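Local atomic coordinates of glucosidase 2 subunit beta (Schizosaccharomyces pombe, PDB entry 4XQM), a protein that serves as the beta subunit of endoplasmic reticulum glucosidase II, recognising mannose-rich N-glycans through this MRH lectin domain and retaining the catalytic subunit in the compartment. Residues C52-I61 against Q79-M87. Sequence-based numbering, arbitrary orientation.
Sequences CWNGPHRSAI and QKCEYLIKM. With MAN (alpha-D-mannopyranose), chain B.
Cys52 and Cys81 are joined by a disulfide (SG to SG 2.0 Å) that ties the loop of residues 52-58 to the turn before strand 82-89. With chi1 at 177°, the sulfur of Cys52 swings away from its own amide nitrogen toward Cys81; Cys81 SG in turn sits over one face of the Arg58 guanidinium. Further along, the backbones pair as parallel strands: Tyr83 N donates to Ser59 O (3.0 Å), Ile61 N to Tyr83 O (2.9 Å), and Ile85 N to Ile61 O (2.9 Å, nearly straight at 173°). This parallel pairing of strands 59-66 and 82-89 within the MRH domain begins just beyond Arg58, which together with Tyr83 lines the mannose pocket that Tyr16, Gln28 and Glu77 help complete. The guanidinium and phenol planes are only 16° apart, and Arg58 NE makes a bent bond to Tyr83 OH (3.2 Å), the hydroxyl lying slightly out of the guanidinium plane. NE and NH2 both reach mannose O2, while Tyr83 OH gives its proton to O3 (2.7 Å). At the other end of the guanidinium, NH1 is held by Ser51 O, which would limit its rotation. Two waters bridge the segments: one links Trp53 O, Lys80 NZ and mannose O6, the other joins His57 O and Ser59 OG to Cys81 O. Apolar contacts include Pro56 CG against Cys81 CB, and Ile61 CB beside Leu84 CD2 (3.9 Å), the two side chains running alongside each other.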
# COMPACT_ATOMS: atom_id res chain seq x y z
N CYS A 52 6.30 12.19 10.28
CA CYS A 52 5.84 11.35 11.38
C CYS A 52 6.52 11.79 12.67
O CYS A 52 7.74 11.84 12.76
CB CYS A 52 6.21 9.90 11.06
SG CYS A 52 5.81 8.67 12.32
N TRP A 53 5.71 12.13 13.67
CA TRP A 53 6.24 12.56 14.96
C TRP A 53 7.20 11.51 15.51
O TRP A 53 6.80 10.37 15.74
CB TRP A 53 5.09 12.74 15.94
CG TRP A 53 5.44 13.49 17.20
CD1 TRP A 53 6.56 14.22 17.45
CD2 TRP A 53 4.64 13.56 18.38
NE1 TRP A 53 6.51 14.75 18.72
CE2 TRP A 53 5.33 14.35 19.32
CE3 TRP A 53 3.39 13.03 18.74
CZ2 TRP A 53 4.82 14.64 20.58
CZ3 TRP A 53 2.88 13.31 19.99
CH2 TRP A 53 3.60 14.10 20.90
N ASN A 54 8.46 11.91 15.69
CA ASN A 54 9.50 11.04 16.26
C ASN A 54 9.82 9.83 15.39
O ASN A 54 10.38 8.84 15.86
CB ASN A 54 9.13 10.61 17.69
CG ASN A 54 9.25 11.76 18.67
OD1 ASN A 54 10.17 12.58 18.56
ND2 ASN A 54 8.33 11.82 19.63
N GLY A 55 9.49 9.94 14.10
CA GLY A 55 9.73 8.83 13.19
C GLY A 55 10.18 9.28 11.83
O GLY A 55 10.41 10.48 11.60
N PRO A 56 10.30 8.33 10.90
CA PRO A 56 10.70 8.64 9.53
C PRO A 56 9.51 9.15 8.74
O PRO A 56 8.38 8.83 9.11
CB PRO A 56 11.11 7.26 8.99
CG PRO A 56 10.21 6.29 9.72
CD PRO A 56 10.13 6.88 11.12
N HIS A 57 9.74 9.92 7.68
CA HIS A 57 8.67 10.16 6.73
C HIS A 57 8.11 8.80 6.30
O HIS A 57 8.87 7.83 6.13
CB HIS A 57 9.16 10.97 5.52
CG HIS A 57 9.23 12.44 5.78
ND1 HIS A 57 9.99 12.98 6.79
CD2 HIS A 57 8.62 13.49 5.17
CE1 HIS A 57 9.87 14.30 6.79
NE2 HIS A 57 9.02 14.63 5.81
N ARG A 58 6.80 8.71 6.14
CA ARG A 58 6.15 7.42 5.98
C ARG A 58 6.52 6.73 4.67
O ARG A 58 6.88 7.38 3.68
CB ARG A 58 4.62 7.54 6.14
CG ARG A 58 4.18 7.90 7.58
CD ARG A 58 2.68 8.18 7.63
NE ARG A 58 2.20 8.48 8.99
CZ ARG A 58 2.36 9.66 9.57
NH1 ARG A 58 3.02 10.60 8.91
NH2 ARG A 58 1.90 9.90 10.79
N SER A 59 6.47 5.40 4.68
CA SER A 59 6.66 4.62 3.47
C SER A 59 5.89 3.33 3.65
O SER A 59 5.54 2.95 4.78
CB SER A 59 8.16 4.36 3.21
OG SER A 59 8.72 3.61 4.28
N ALA A 60 5.60 2.65 2.54
CA ALA A 60 4.82 1.43 2.60
C ALA A 60 5.36 0.45 1.58
O ALA A 60 5.61 0.81 0.43
CB ALA A 60 3.35 1.72 2.32
N ILE A 61 5.53 -0.80 2.01
CA ILE A 61 5.96 -1.85 1.11
C ILE A 61 4.76 -2.75 0.90
O ILE A 61 4.27 -3.39 1.85
CB ILE A 61 7.12 -2.66 1.70
CG1 ILE A 61 8.30 -1.72 1.95
CG2 ILE A 61 7.53 -3.78 0.77
CD1 ILE A 61 9.52 -2.40 2.53
N GLN A 79 7.80 -1.22 12.62
CA GLN A 79 8.61 -0.06 12.98
C GLN A 79 7.76 1.17 12.74
O GLN A 79 6.99 1.20 11.78
CB GLN A 79 9.88 0.02 12.13
CG GLN A 79 10.93 -1.03 12.44
CD GLN A 79 10.51 -2.44 12.04
OE1 GLN A 79 10.37 -2.75 10.86
NE2 GLN A 79 10.31 -3.30 13.04
N LYS A 80 7.88 2.18 13.61
CA LYS A 80 7.06 3.38 13.51
C LYS A 80 7.12 4.00 12.11
O LYS A 80 8.20 4.27 11.58
CB LYS A 80 7.48 4.42 14.56
CG LYS A 80 6.63 5.69 14.54
CD LYS A 80 7.22 6.78 15.46
CE LYS A 80 7.22 6.34 16.92
NZ LYS A 80 5.86 6.39 17.55
N CYS A 81 5.93 4.16 11.52
CA CYS A 81 5.74 4.82 10.22
C CYS A 81 6.38 4.10 9.04
O CYS A 81 6.61 4.70 7.98
CB CYS A 81 6.11 6.30 10.30
SG CYS A 81 4.87 7.20 11.26
N GLU A 82 6.62 2.81 9.21
CA GLU A 82 7.01 1.93 8.12
C GLU A 82 5.92 0.87 8.03
O GLU A 82 5.73 0.08 8.96
CB GLU A 82 8.38 1.29 8.41
CG GLU A 82 9.52 2.28 8.69
CD GLU A 82 10.83 1.60 9.10
OE1 GLU A 82 11.06 0.43 8.70
OE2 GLU A 82 11.63 2.23 9.83
N TYR A 83 5.17 0.85 6.93
CA TYR A 83 4.00 0.00 6.83
C TYR A 83 4.25 -1.16 5.88
O TYR A 83 4.74 -0.96 4.76
CB TYR A 83 2.80 0.82 6.35
CG TYR A 83 2.53 2.03 7.22
CD1 TYR A 83 3.24 3.22 7.04
CD2 TYR A 83 1.61 1.96 8.25
CE1 TYR A 83 3.01 4.32 7.85
CE2 TYR A 83 1.36 3.06 9.08
CZ TYR A 83 2.07 4.23 8.87
OH TYR A 83 1.84 5.33 9.68
N LEU A 84 3.94 -2.38 6.32
CA LEU A 84 4.03 -3.53 5.43
C LEU A 84 2.60 -3.96 5.12
O LEU A 84 1.85 -4.32 6.03
CB LEU A 84 4.80 -4.68 6.10
CG LEU A 84 6.22 -4.33 6.56
CD1 LEU A 84 6.90 -5.58 7.12
CD2 LEU A 84 7.01 -3.75 5.42
N ILE A 85 2.22 -3.90 3.86
CA ILE A 85 0.84 -4.19 3.47
C ILE A 85 0.81 -5.38 2.55
O ILE A 85 1.47 -5.38 1.50
CB ILE A 85 0.20 -2.98 2.76
CG1 ILE A 85 0.33 -1.72 3.63
CG2 ILE A 85 -1.28 -3.26 2.47
CD1 ILE A 85 -0.26 -0.47 3.01
N LYS A 86 0.06 -6.41 2.95
CA LYS A 86 -0.12 -7.59 2.10
C LYS A 86 -1.49 -7.53 1.42
O LYS A 86 -2.49 -7.18 2.05
CB LYS A 86 0.00 -8.87 2.94
CG LYS A 86 -0.02 -10.16 2.11
CD LYS A 86 0.38 -11.36 2.97
CE LYS A 86 0.05 -12.66 2.25
NZ LYS A 86 0.21 -13.85 3.15
N MET A 87 -1.52 -7.86 0.12
CA MET A 87 -2.75 -7.81 -0.66
C MET A 87 -2.93 -9.02 -1.55
O MET A 87 -1.97 -9.69 -1.90
CB MET A 87 -2.75 -6.57 -1.57
CG MET A 87 -2.61 -5.25 -0.86
SD MET A 87 -2.81 -3.88 -2.01
CE MET A 87 -4.49 -4.14 -2.59
C1 MAN B . -0.56 7.88 13.18
C2 MAN B . -0.53 6.85 12.21
C3 MAN B . 0.35 5.74 12.80
C4 MAN B . 1.72 6.33 13.28
C5 MAN B . 1.46 7.46 14.29
C6 MAN B . 2.71 8.22 14.67
O1 MAN B . -1.09 7.08 14.20
O2 MAN B . 0.06 7.35 11.06
O3 MAN B . 0.52 4.69 11.89
O4 MAN B . 2.48 5.35 13.92
O5 MAN B . 0.61 8.41 13.64
O6 MAN B . 2.39 9.01 15.82
O HOH W 1 4.78 9.37 17.18
O HOH W 2 9.18 5.06 6.56